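Local coordinates for protein acetylglutamate kinase (Streptococcus mutans, PDB 3L86) that probably catalyses the ATP-dependent phosphorylation of N-acetyl-L-glutamate, an early step of arginine biosynthesis, and is seen here with ADP and N-acetyl-L-glutamate bound, at residues A[57-62]-A[121-126]; A[66-71]-A[167-172]; A[251-256]-A[264-269]. All blocks are in the same frame, centred on the assembly; numbering follows the deposited sequence.

Interaction 1 of 3, residues A[57-62]-A[121-126]; sequences SQIKNW and EKLRQA
I59 and L123 supply the apolar half of this contact between two helices, and K60 reaching over A126, the residue that follows the end of helix 101-125, supplies the other half. The two backbones stay well separated, with 7.8 Å between the CA atoms of K60 and A126. K60 crosses the gap to a backbone carbonyl, whereas I59 and L123 meet through methyls, and the 108 Å² buried is modest.

K60 can be followed outward from its backbone. Its CB leaves helix 53-64 at 4.8 Å from A126 O, and CG, anti to the backbone N (chi1 -166°), passes at 4.6 Å from the same oxygen. CD makes the nearest approach, 3.8 Å from A126 O, a van der Waals touch of methylene on carbonyl. From there the chain turns away: CE is already more distant, and the bend at chi4 (-94°) carries NZ out to a salt bridge with D64, one turn further along its own helix. The charge is therefore held within helix 53-64, while the aliphatic shaft does the touching.

Deeper in, I59 CG2, set anti to the backbone N, is the branch that faces L123 CD2, at 4.2 Å, the two side chains crossing at a slant. Both residues are buried because the sheet lies beneath them: I59 also packs on L69 and I174, and L123 on I176. L56 touches both L123 and A126.

The result is a pair of neighbouring helices packed on one face of the central sheet, as in the alpha/beta/alpha sandwich of the amino acid kinase fold.

Interaction 2 of 3, residues A[66-71]-A[167-172]; sequences GKQLVI and EFLENR
L169, near the C-terminal end of helix 162-170, inserts its two methyls against Q68, L69 and V70 at the start of strand 68-73. This is helix-on-sheet packing within the alpha/beta/alpha sandwich of the amino acid kinase fold. The nearest CA pair, Q68 and L169, is 6.3 Å apart, and L169 accounts for about half of the 158 Å² buried.

The tight part lies at L169 CD2. This methyl rests 3.5 Å from L69 O, a contact with the strand backbone itself, and 4.0 Å from V70 CG2. V70 presents that methyl because its CG1 is anti to the backbone N (chi1 174°), placing CG2 beside the N. The V70 and L169 side chains cross at about a right angle. P175, at the start of the adjacent strand 174-182, touches both of them, and L204 covers V70 further.

On the other branch the fit is looser. Within the two segments L169 CD1 meets Q68, at 3.8 Å from OE1 and 4.2 Å from CB, van der Waals contacts and not hydrogen bonds. The Q68 chain runs extended beyond CG and across L169, with NE2 making a weak hydrogen bond to D37 O. Beyond this partly exposed pair the helix turns to solvent: E167 is modelled only as far as CG and E170 only to CB, consistent with mobile side chains.

The helix finishes immediately after the contact in a Schellman motif. R172, with positive phi, is its C-prime residue; the Q173 amide returns to F168 O, and R172 N bonds to L169 O at 2.8 Å.

Interaction 3 of 3, residues A[251-256]-A[264-269]; sequences ESAAKT and VLIGDN
The carbonyl oxygen of S252 is gripped twice by T256, the residue that also lays a methyl on V264 across the contact. T256 OG1 donates to S252 O at 2.8 Å, and T256 N donates to the same oxygen at 3.0 Å as the regular helical bond. The hydroxyl arrives from above the carbonyl plane, 40° out of it, and T198 OG1 adds a weak third bond.

This arrangement fixes the rotation of T256. With OG1 beside the backbone N (chi1 -60°), CG2 falls anti to that N and projects to the strand, where it meets V264 CG2 at 3.7 Å. The T256 and V264 side chains cross at about a right angle. The same V264 methyl also lies near A253 O.

A253 is the other contact point of the helix. Its CB touches V264 CG1 at 3.7 Å and I266 CD1 at 4.2 Å, so one small methyl bridges two residues on the same face of the strand. That small group is consistent with the close approach of the backbones, 5.9 Å between the CA atoms of A253 and V264. All four residues are buried.

Helix 246-258 reverses through a short connection into strand 263-267, an alpha/beta unit packed on the central sheet of the amino acid kinase fold, with I266 close to K249, a predicted transition-state stabiliser. The helix segment 251-256 and strand segment 264-267 run nearly antiparallel (164°), their axes 9.1 Å apart. Strand 263-267 lies between parallel strand 208-212 and antiparallel strand 274-277, whose L211 and I276 flank the contact, and helix 193-203 borders helix 246-258 through T198.

Interactions 1 and 2 adjoin, their centres 13 Å apart. Helix 53-64 leads through a short turn into strand 68-73, and W62 O lies 3.0 Å from K67 N, a probable hydrogen bond. Packing of L123 CD1 on I71 CD1 at 3.8 Å also joins them. Interaction 3 reaches the same sheet as interaction 2 but stands apart, its centre 22 Å from interaction 1 and 21 Å from interaction 2. It lies near the nucleotide: the I266 side chain is about 7 Å from bound ADP and about 4 Å from that of K249. K42, also a predicted transition-state stabiliser, is about 8 Å from I266 and 9 Å from V70, side chain to side chain.

Interaction 1 of 3, residues A[57-62]-A[121-126]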
ATOM      1  N   SER A  57      19.082  -0.520   5.242  1.00  9.76           N
ATOM      2  CA  SER A  57      19.673  -1.378   6.337  1.00 10.50           C
ATOM      3  C   SER A  57      18.655  -2.045   7.268  1.00  9.78           C
ATOM      4  O   SER A  57      18.809  -3.217   7.684  1.00  9.93           O
ATOM      5  CB  SER A  57      20.634  -0.559   7.213  1.00 11.02           C
ATOM      6  OG  SER A  57      21.708  -0.053   6.418  1.00 17.29           O
ATOM      7  N   GLN A  58      17.612  -1.307   7.631  1.00 10.01           N
ATOM      8  CA  GLN A  58      16.585  -1.848   8.529  1.00  9.76           C
ATOM      9  C   GLN A  58      15.877  -3.028   7.877  1.00 10.33           C
ATOM     10  O   GLN A  58      15.678  -4.070   8.502  1.00 10.49           O
ATOM     11  CB  GLN A  58      15.583  -0.740   9.016  1.00 10.61           C
ATOM     12  CG  GLN A  58      14.496  -1.258  10.017  1.00  9.19           C
ATOM     13  CD  GLN A  58      15.118  -1.863  11.304  1.00 13.48           C
ATOM     14  OE1 GLN A  58      15.303  -3.077  11.436  1.00 14.09           O
ATOM     15  NE2 GLN A  58      15.498  -1.009  12.201  1.00 10.11           N
ATOM     16  N   ILE A  59      15.487  -2.881   6.611  1.00 10.73           N
ATOM     17  CA  ILE A  59      14.944  -4.040   5.877  1.00  8.82           C
ATOM     18  C   ILE A  59      15.928  -5.248   5.863  1.00  8.53           C
ATOM     19  O   ILE A  59      15.525  -6.381   6.205  1.00  8.49           O
ATOM     20  CB  ILE A  59      14.519  -3.647   4.415  1.00  8.95           C
ATOM     21  CG1 ILE A  59      13.445  -2.526   4.380  1.00  6.64           C
ATOM     22  CG2 ILE A  59      13.990  -4.834   3.645  1.00  7.14           C
ATOM     23  CD1 ILE A  59      12.056  -2.897   5.041  1.00 10.07           C
ATOM     24  N   LYS A  60      17.171  -5.050   5.402  1.00  8.20           N
ATOM     25  CA  LYS A  60      18.150  -6.166   5.325  1.00  8.34           C
ATOM     26  C   LYS A  60      18.324  -6.831   6.712  1.00  8.94           C
ATOM     27  O   LYS A  60      18.379  -8.052   6.809  1.00 10.25           O
ATOM     28  CB  LYS A  60      19.547  -5.684   4.867  1.00  7.53           C
ATOM     29  CG  LYS A  60      20.410  -6.945   4.472  1.00  8.03           C
ATOM     30  CD  LYS A  60      21.783  -6.661   3.957  1.00 12.94           C
ATOM     31  CE  LYS A  60      22.459  -8.040   3.650  1.00  7.43           C
ATOM     32  NZ  LYS A  60      23.270  -8.446   4.879  1.00  7.42           N
ATOM     33  N   ASN A  61      18.455  -6.027   7.769  1.00  9.37           N
ATOM     34  CA  ASN A  61      18.663  -6.556   9.163  1.00  9.38           C
ATOM     35  C   ASN A  61      17.453  -7.332   9.659  1.00  9.34           C
ATOM     36  O   ASN A  61      17.598  -8.410  10.259  1.00  9.21           O
ATOM     37  CB  ASN A  61      19.046  -5.434  10.168  1.00  8.07           C
ATOM     38  CG  ASN A  61      20.344  -4.784   9.816  1.00  7.34           C
ATOM     39  OD1 ASN A  61      21.129  -5.385   9.114  1.00  7.04           O
ATOM     40  ND2 ASN A  61      20.619  -3.567  10.349  1.00  3.62           N
ATOM     41  N   TRP A  62      16.244  -6.820   9.407  1.00  9.13           N
ATOM     42  CA  TRP A  62      15.058  -7.659   9.700  1.00  8.33           C
ATOM     43  C   TRP A  62      15.093  -8.999   8.941  1.00  9.26           C
ATOM     44  O   TRP A  62      14.731 -10.071   9.492  1.00  9.26           O
ATOM     45  CB  TRP A  62      13.705  -6.935   9.415  1.00  9.58           C
ATOM     46  CG  TRP A  62      13.194  -5.953  10.513  1.00  6.48           C
ATOM     47  CD1 TRP A  62      13.445  -5.999  11.880  1.00  6.52           C
ATOM     48  CD2 TRP A  62      12.343  -4.817  10.296  1.00  7.54           C
ATOM     49  NE1 TRP A  62      12.783  -4.929  12.522  1.00  5.57           N
ATOM     50  CE2 TRP A  62      12.108  -4.201  11.565  1.00  6.18           C
ATOM     51  CE3 TRP A  62      11.728  -4.270   9.140  1.00  7.01           C
ATOM     52  CZ2 TRP A  62      11.326  -3.055  11.701  1.00  8.32           C
ATOM     53  CZ3 TRP A  62      10.948  -3.122   9.283  1.00  6.10           C
ATOM     54  CH2 TRP A  62      10.717  -2.554  10.548  1.00  6.29           C
ATOM     55  N   GLU A 121      15.245  -2.795  -7.753  1.00 10.89           N
ATOM     56  CA  GLU A 121      16.671  -2.524  -8.011  1.00 12.38           C
ATOM     57  C   GLU A 121      17.382  -1.894  -6.758  1.00 12.47           C
ATOM     58  O   GLU A 121      18.469  -2.323  -6.395  1.00 13.53           O
ATOM     59  CB  GLU A 121      16.890  -1.674  -9.292  1.00 12.65           C
ATOM     60  CG  GLU A 121      16.289  -2.299 -10.577  1.00 14.17           C
ATOM     61  CD  GLU A 121      16.177  -1.336 -11.783  1.00 21.90           C
ATOM     62  OE1 GLU A 121      16.010  -0.090 -11.634  1.00 23.76           O
ATOM     63  OE2 GLU A 121      16.198  -1.848 -12.930  1.00 26.57           O
ATOM     64  N   LYS A 122      16.800  -0.888  -6.114  1.00 12.04           N
ATOM     65  CA  LYS A 122      17.426  -0.300  -4.898  1.00 11.13           C
ATOM     66  C   LYS A 122      17.630  -1.329  -3.774  1.00 11.65           C
ATOM     67  O   LYS A 122      18.705  -1.339  -3.086  1.00 11.71           O
ATOM     68  CB  LYS A 122      16.618   0.891  -4.353  1.00 11.77           C
ATOM     69  CG  LYS A 122      16.541   2.132  -5.244  1.00 14.00           C
ATOM     70  CD  LYS A 122      17.844   2.916  -5.146  1.00 20.63           C
ATOM     71  CE  LYS A 122      17.749   4.235  -5.891  1.00 23.68           C
ATOM     72  NZ  LYS A 122      18.164   4.116  -7.296  1.00 25.75           N
ATOM     73  N   LEU A 123      16.616  -2.182  -3.544  1.00 11.09           N
ATOM     74  CA  LEU A 123      16.705  -3.256  -2.533  1.00  9.87           C
ATOM     75  C   LEU A 123      17.774  -4.322  -2.885  1.00 11.87           C
ATOM     76  O   LEU A 123      18.630  -4.703  -2.022  1.00 11.08           O
ATOM     77  CB  LEU A 123      15.329  -3.921  -2.318  1.00  8.71           C
ATOM     78  CG  LEU A 123      14.256  -3.091  -1.574  1.00  9.29           C
ATOM     79  CD1 LEU A 123      12.794  -3.631  -1.736  1.00  7.20           C
ATOM     80  CD2 LEU A 123      14.621  -3.027  -0.087  1.00  8.49           C
ATOM     81  N   ARG A 124      17.735  -4.846  -4.119  1.00 11.45           N
ATOM     82  CA  ARG A 124      18.770  -5.794  -4.542  1.00 12.46           C
ATOM     83  C   ARG A 124      20.183  -5.215  -4.466  1.00 13.25           C
ATOM     84  O   ARG A 124      21.109  -5.880  -3.994  1.00 15.25           O
ATOM     85  CB  ARG A 124      18.459  -6.415  -5.908  1.00 12.14           C
ATOM     86  CG  ARG A 124      17.328  -7.446  -5.877  1.00 13.21           C
ATOM     87  CD  ARG A 124      16.921  -7.936  -7.317  1.00 14.83           C
ATOM     88  NE  ARG A 124      16.013  -9.083  -7.256  1.00 14.39           N
ATOM     89  CZ  ARG A 124      15.536  -9.732  -8.316  1.00 15.88           C
ATOM     90  NH1 ARG A 124      15.847  -9.369  -9.540  1.00 16.38           N
ATOM     91  NH2 ARG A 124      14.727 -10.748  -8.160  1.00 17.39           N
ATOM     92  N   GLN A 125      20.364  -3.982  -4.911  1.00 14.04           N
ATOM     93  CA  GLN A 125      21.655  -3.340  -4.802  1.00 16.45           C
ATOM     94  C   GLN A 125      22.097  -3.244  -3.346  1.00 16.59           C
ATOM     95  O   GLN A 125      23.300  -3.203  -3.055  1.00 16.91           O
ATOM     96  CB  GLN A 125      21.658  -1.946  -5.469  1.00 16.98           C
ATOM     97  CG  GLN A 125      22.024  -2.023  -6.926  1.00 23.60           C
ATOM     98  CD  GLN A 125      21.284  -1.065  -7.827  1.00 28.21           C
ATOM     99  OE1 GLN A 125      20.895   0.041  -7.426  1.00 33.63           O
ATOM    100  NE2 GLN A 125      21.081  -1.488  -9.076  1.00 30.47           N
ATOM    101  N   ALA A 126      21.149  -3.229  -2.419  1.00 15.36           N
ATOM    102  CA  ALA A 126      21.548  -3.168  -1.027  1.00 14.52           C
ATOM    103  C   ALA A 126      21.739  -4.546  -0.389  1.00 14.58           C
ATOM    104  O   ALA A 126      21.943  -4.616   0.814  1.00 15.13           O
ATOM    105  CB  ALA A 126      20.564  -2.298  -0.200  1.00 14.38           C
TER

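Interaction 2 of 3, residues A[66-71]-A[167-172]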
ATOM      1  N   GLY A  66      15.526 -13.112  10.434  1.00 11.34           N
ATOM      2  CA  GLY A  66      14.492 -14.107  10.305  1.00 10.64           C
ATOM      3  C   GLY A  66      13.067 -13.560  10.201  1.00 11.74           C
ATOM      4  O   GLY A  66      12.126 -14.348  10.208  1.00 12.57           O
ATOM      5  N   LYS A  67      12.863 -12.271  10.196  1.00  9.64           N
ATOM      6  CA  LYS A  67      11.539 -11.709  10.075  1.00 10.66           C
ATOM      7  C   LYS A  67      10.905 -11.982   8.679  1.00 10.41           C
ATOM      8  O   LYS A  67      11.607 -12.027   7.716  1.00 10.12           O
ATOM      9  CB  LYS A  67      11.590 -10.235  10.415  1.00 12.10           C
ATOM     10  CG  LYS A  67      10.302  -9.633  10.841  1.00 15.31           C
ATOM     11  CD  LYS A  67      10.432  -8.423  11.706  1.00 17.81           C
ATOM     12  CE  LYS A  67      10.812  -8.660  13.137  1.00 15.82           C
ATOM     13  NZ  LYS A  67       9.895  -9.368  13.897  1.00 10.76           N
ATOM     14  N   GLN A  68       9.608 -12.212   8.592  1.00  9.07           N
ATOM     15  CA  GLN A  68       8.997 -12.389   7.252  1.00 10.44           C
ATOM     16  C   GLN A  68       8.377 -11.069   6.810  1.00 11.26           C
ATOM     17  O   GLN A  68       7.543 -10.508   7.540  1.00 11.82           O
ATOM     18  CB  GLN A  68       7.899 -13.480   7.315  1.00 10.23           C
ATOM     19  CG  GLN A  68       8.460 -14.859   7.861  1.00 13.93           C
ATOM     20  CD  GLN A  68       7.299 -15.749   8.309  1.00 21.99           C
ATOM     21  OE1 GLN A  68       6.628 -16.336   7.477  1.00 24.73           O
ATOM     22  NE2 GLN A  68       7.008 -15.772   9.614  1.00 23.03           N
ATOM     23  N   LEU A  69       8.755 -10.599   5.622  1.00  9.08           N
ATOM     24  CA  LEU A  69       8.406  -9.240   5.205  1.00  9.54           C
ATOM     25  C   LEU A  69       7.634  -9.312   3.879  1.00  8.11           C
ATOM     26  O   LEU A  69       8.007 -10.095   2.995  1.00  7.04           O
ATOM     27  CB  LEU A  69       9.683  -8.383   5.047  1.00  7.75           C
ATOM     28  CG  LEU A  69      10.233  -7.393   6.090  1.00 13.01           C
ATOM     29  CD1 LEU A  69       9.815  -7.531   7.546  1.00  6.33           C
ATOM     30  CD2 LEU A  69      11.742  -7.035   5.957  1.00  9.32           C
ATOM     31  N   VAL A  70       6.555  -8.521   3.755  1.00  7.79           N
ATOM     32  CA  VAL A  70       5.838  -8.399   2.459  1.00  6.90           C
ATOM     33  C   VAL A  70       5.734  -6.912   2.170  1.00  7.11           C
ATOM     34  O   VAL A  70       5.387  -6.164   3.080  1.00  8.27           O
ATOM     35  CB  VAL A  70       4.400  -9.030   2.508  1.00  6.99           C
ATOM     36  CG1 VAL A  70       3.645  -8.749   1.219  1.00  5.20           C
ATOM     37  CG2 VAL A  70       4.475 -10.597   2.764  1.00  8.71           C
ATOM     38  N   ILE A  71       6.072  -6.481   0.942  1.00  6.49           N
ATOM     39  CA  ILE A  71       6.008  -5.083   0.516  1.00  5.54           C
ATOM     40  C   ILE A  71       4.878  -4.853  -0.536  1.00  5.59           C
ATOM     41  O   ILE A  71       4.756  -5.602  -1.544  1.00  6.45           O
ATOM     42  CB  ILE A  71       7.381  -4.565  -0.041  1.00  5.41           C
ATOM     43  CG1 ILE A  71       8.416  -4.375   1.086  1.00  5.08           C
ATOM     44  CG2 ILE A  71       7.237  -3.202  -0.899  1.00  7.45           C
ATOM     45  CD1 ILE A  71       9.870  -4.153   0.558  1.00  3.47           C
ATOM     46  N   GLU A 167       5.045 -19.179  -0.534  1.00 21.09           N
ATOM     47  CA  GLU A 167       6.184 -19.793  -1.252  1.00 22.05           C
ATOM     48  C   GLU A 167       7.404 -18.912  -1.302  1.00 22.94           C
ATOM     49  O   GLU A 167       8.554 -19.400  -1.178  1.00 21.94           O
ATOM     50  CB  GLU A 167       5.828 -20.158  -2.688  1.00 22.85           C
ATOM     51  CG  GLU A 167       4.909 -21.361  -2.800  1.00 23.99           C
ATOM     52  N   PHE A 168       7.171 -17.617  -1.534  1.00 22.33           N
ATOM     53  CA  PHE A 168       8.245 -16.643  -1.476  1.00 22.59           C
ATOM     54  C   PHE A 168       8.787 -16.592  -0.058  1.00 22.40           C
ATOM     55  O   PHE A 168       9.983 -16.637   0.125  1.00 21.95           O
ATOM     56  CB  PHE A 168       7.755 -15.227  -1.877  1.00 23.58           C
ATOM     57  CG  PHE A 168       7.443 -15.107  -3.319  1.00 23.90           C
ATOM     58  CD1 PHE A 168       8.434 -14.838  -4.225  1.00 27.41           C
ATOM     59  CD2 PHE A 168       6.154 -15.338  -3.780  1.00 27.67           C
ATOM     60  CE1 PHE A 168       8.154 -14.769  -5.591  1.00 28.68           C
ATOM     61  CE2 PHE A 168       5.870 -15.257  -5.129  1.00 29.01           C
ATOM     62  CZ  PHE A 168       6.877 -14.967  -6.038  1.00 25.78           C
ATOM     63  N   LEU A 169       7.923 -16.466   0.946  1.00 22.29           N
ATOM     64  CA  LEU A 169       8.458 -16.306   2.290  1.00 23.61           C
ATOM     65  C   LEU A 169       9.228 -17.580   2.708  1.00 25.05           C
ATOM     66  O   LEU A 169      10.279 -17.496   3.339  1.00 23.88           O
ATOM     67  CB  LEU A 169       7.367 -15.973   3.311  1.00 23.72           C
ATOM     68  CG  LEU A 169       6.430 -14.759   3.169  1.00 24.93           C
ATOM     69  CD1 LEU A 169       5.359 -14.739   4.262  1.00 23.20           C
ATOM     70  CD2 LEU A 169       7.206 -13.481   3.161  1.00 27.40           C
ATOM     71  N   GLU A 170       8.712 -18.755   2.340  1.00 25.45           N
ATOM     72  CA  GLU A 170       9.358 -20.000   2.769  1.00 27.24           C
ATOM     73  C   GLU A 170      10.721 -20.019   2.135  1.00 27.86           C
ATOM     74  O   GLU A 170      11.634 -20.720   2.572  1.00 29.15           O
ATOM     75  CB  GLU A 170       8.545 -21.240   2.349  1.00 26.30           C
ATOM     76  N   ASN A 171      10.871 -19.206   1.100  1.00 28.08           N
ATOM     77  CA  ASN A 171      12.098 -19.191   0.344  1.00 27.89           C
ATOM     78  C   ASN A 171      13.011 -18.026   0.806  1.00 26.61           C
ATOM     79  O   ASN A 171      14.006 -17.739   0.183  1.00 25.75           O
ATOM     80  CB  ASN A 171      11.762 -19.120  -1.146  1.00 28.78           C
ATOM     81  CG  ASN A 171      12.782 -19.822  -2.009  1.00 34.01           C
ATOM     82  OD1 ASN A 171      12.994 -21.037  -1.871  1.00 40.09           O
ATOM     83  ND2 ASN A 171      13.404 -19.077  -2.944  1.00 38.43           N
ATOM     84  N   ARG A 172      12.668 -17.366   1.893  1.00 20.00           N
ATOM     85  CA  ARG A 172      13.387 -16.193   2.376  1.00 20.00           C
ATOM     86  C   ARG A 172      13.565 -15.161   1.268  1.00 20.00           C
ATOM     87  O   ARG A 172      14.683 -14.616   1.099  1.00 24.20           O
ATOM     88  CB  ARG A 172      14.750 -16.596   2.943  1.00 20.00           C
ATOM     89  CG  ARG A 172      14.672 -17.431   4.210  1.00 20.00           C
ATOM     90  CD  ARG A 172      16.026 -17.793   4.801  1.00 20.00           C
ATOM     91  NE  ARG A 172      15.900 -18.652   5.975  1.00 20.00           N
ATOM     92  CZ  ARG A 172      16.926 -19.203   6.608  1.00 20.00           C
ATOM     93  NH1 ARG A 172      18.165 -18.984   6.185  1.00 20.00           N
ATOM     94  NH2 ARG A 172      16.719 -19.972   7.668  1.00 20.00           N
TER

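Interaction 3 of 3, residues A[251-256]-A[264-269]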
ATOM      1  N   GLU A 251      -8.539   5.239   7.115  1.00 13.95           N
ATOM      2  CA  GLU A 251      -9.586   4.170   7.126  1.00 14.02           C
ATOM      3  C   GLU A 251      -8.977   2.757   7.051  1.00 13.78           C
ATOM      4  O   GLU A 251      -9.419   1.817   7.762  1.00 14.23           O
ATOM      5  CB  GLU A 251     -10.592   4.339   5.971  1.00 14.80           C
ATOM      6  CG  GLU A 251     -11.566   5.541   6.179  1.00 17.36           C
ATOM      7  CD  GLU A 251     -12.463   5.814   4.994  1.00 17.28           C
ATOM      8  OE1 GLU A 251     -12.180   5.404   3.862  1.00 20.22           O
ATOM      9  OE2 GLU A 251     -13.492   6.479   5.194  1.00 25.87           O
ATOM     10  N   SER A 252      -7.982   2.577   6.171  1.00 11.49           N
ATOM     11  CA  SER A 252      -7.251   1.277   6.121  1.00 10.22           C
ATOM     12  C   SER A 252      -6.585   0.952   7.488  1.00  9.78           C
ATOM     13  O   SER A 252      -6.686  -0.189   8.013  1.00 10.55           O
ATOM     14  CB  SER A 252      -6.237   1.316   4.954  1.00 10.29           C
ATOM     15  OG  SER A 252      -6.974   1.460   3.720  1.00 11.97           O
ATOM     16  N   ALA A 253      -5.941   1.949   8.104  1.00  9.69           N
ATOM     17  CA  ALA A 253      -5.353   1.743   9.433  1.00  9.42           C
ATOM     18  C   ALA A 253      -6.400   1.226  10.459  1.00 10.98           C
ATOM     19  O   ALA A 253      -6.137   0.272  11.206  1.00  9.98           O
ATOM     20  CB  ALA A 253      -4.684   3.051   9.967  1.00 10.19           C
ATOM     21  N   ALA A 254      -7.579   1.862  10.491  1.00 11.09           N
ATOM     22  CA  ALA A 254      -8.624   1.482  11.443  1.00 11.61           C
ATOM     23  C   ALA A 254      -9.202   0.077  11.213  1.00 11.21           C
ATOM     24  O   ALA A 254      -9.443  -0.654  12.174  1.00 13.31           O
ATOM     25  CB  ALA A 254      -9.773   2.535  11.426  1.00 11.67           C
ATOM     26  N   LYS A 255      -9.428  -0.283   9.955  1.00 11.83           N
ATOM     27  CA  LYS A 255      -9.958  -1.597   9.518  1.00 12.13           C
ATOM     28  C   LYS A 255      -8.970  -2.748   9.861  1.00 12.51           C
ATOM     29  O   LYS A 255      -9.389  -3.854  10.268  1.00 12.34           O
ATOM     30  CB  LYS A 255     -10.267  -1.496   8.026  1.00 12.95           C
ATOM     31  CG  LYS A 255     -10.655  -2.757   7.293  1.00 17.03           C
ATOM     32  CD  LYS A 255     -11.527  -2.421   6.090  1.00 22.30           C
ATOM     33  CE  LYS A 255     -11.430  -3.507   5.013  1.00 25.11           C
ATOM     34  NZ  LYS A 255     -12.652  -3.538   4.094  1.00 28.09           N
ATOM     35  N   THR A 256      -7.662  -2.451   9.764  1.00 11.69           N
ATOM     36  CA  THR A 256      -6.544  -3.375  10.092  1.00  9.68           C
ATOM     37  C   THR A 256      -6.464  -3.745  11.579  1.00 11.26           C
ATOM     38  O   THR A 256      -6.455  -4.947  11.911  1.00 11.48           O
ATOM     39  CB  THR A 256      -5.159  -2.772   9.557  1.00  9.11           C
ATOM     40  OG1 THR A 256      -5.285  -2.618   8.150  1.00  9.59           O
ATOM     41  CG2 THR A 256      -3.898  -3.667   9.817  1.00  3.70           C
ATOM     42  N   VAL A 264      -0.747  -0.256  13.763  1.00 11.93           N
ATOM     43  CA  VAL A 264      -0.447   0.384  12.470  1.00 11.15           C
ATOM     44  C   VAL A 264       0.384   1.709  12.686  1.00 11.49           C
ATOM     45  O   VAL A 264       0.083   2.489  13.595  1.00 11.17           O
ATOM     46  CB  VAL A 264      -1.766   0.694  11.678  1.00 11.54           C
ATOM     47  CG1 VAL A 264      -1.450   1.396  10.325  1.00 10.26           C
ATOM     48  CG2 VAL A 264      -2.549  -0.558  11.413  1.00 10.41           C
ATOM     49  N   LEU A 265       1.429   1.943  11.885  1.00 11.17           N
ATOM     50  CA  LEU A 265       2.198   3.200  11.924  1.00 10.37           C
ATOM     51  C   LEU A 265       2.005   4.002  10.632  1.00  9.77           C
ATOM     52  O   LEU A 265       2.142   3.456   9.531  1.00  9.10           O
ATOM     53  CB  LEU A 265       3.679   2.878  12.120  1.00 10.65           C
ATOM     54  CG  LEU A 265       4.687   4.042  12.121  1.00 12.97           C
ATOM     55  CD1 LEU A 265       4.442   4.877  13.429  1.00  9.55           C
ATOM     56  CD2 LEU A 265       6.112   3.505  12.091  1.00  9.80           C
ATOM     57  N   ILE A 266       1.616   5.271  10.757  1.00  9.78           N
ATOM     58  CA  ILE A 266       1.606   6.245   9.660  1.00  8.44           C
ATOM     59  C   ILE A 266       2.739   7.320   9.884  1.00 10.50           C
ATOM     60  O   ILE A 266       2.760   8.024  10.926  1.00 10.73           O
ATOM     61  CB  ILE A 266       0.199   6.923   9.550  1.00 10.19           C
ATOM     62  CG1 ILE A 266      -0.851   5.868   9.146  1.00  7.71           C
ATOM     63  CG2 ILE A 266       0.189   8.110   8.526  1.00  5.71           C
ATOM     64  CD1 ILE A 266      -2.309   6.379   9.149  1.00 13.38           C
ATOM     65  N   GLY A 267       3.671   7.431   8.929  1.00  9.45           N
ATOM     66  CA  GLY A 267       4.810   8.417   8.992  1.00  8.11           C
ATOM     67  C   GLY A 267       5.740   8.293   7.757  1.00  7.54           C
ATOM     68  O   GLY A 267       5.424   7.616   6.769  1.00  7.10           O
ATOM     69  N   ASP A 268       6.877   8.968   7.788  1.00  7.49           N
ATOM     70  CA  ASP A 268       7.762   9.001   6.628  1.00  7.01           C
ATOM     71  C   ASP A 268       8.938   8.011   6.748  1.00  6.52           C
ATOM     72  O   ASP A 268       9.896   8.087   5.975  1.00  5.44           O
ATOM     73  CB  ASP A 268       8.254  10.440   6.328  1.00  6.15           C
ATOM     74  CG  ASP A 268       9.367  10.949   7.288  1.00  9.01           C
ATOM     75  OD1 ASP A 268       9.719  10.241   8.238  1.00  8.39           O
ATOM     76  OD2 ASP A 268       9.915  12.088   7.071  1.00  8.34           O
ATOM     77  N   ASN A 269       8.874   7.116   7.725  1.00  5.90           N
ATOM     78  CA  ASN A 269       9.978   6.145   7.967  1.00  7.23           C
ATOM     79  C   ASN A 269       9.435   4.856   8.602  1.00  7.38           C
ATOM     80  O   ASN A 269       8.240   4.753   8.877  1.00  7.18           O
ATOM     81  CB  ASN A 269      11.121   6.736   8.840  1.00  7.08           C
ATOM     82  CG  ASN A 269      10.687   7.064  10.294  1.00 11.42           C
ATOM     83  OD1 ASN A 269      10.883   6.261  11.234  1.00 11.58           O
ATOM     84  ND2 ASN A 269      10.129   8.281  10.486  1.00  8.45           N
TER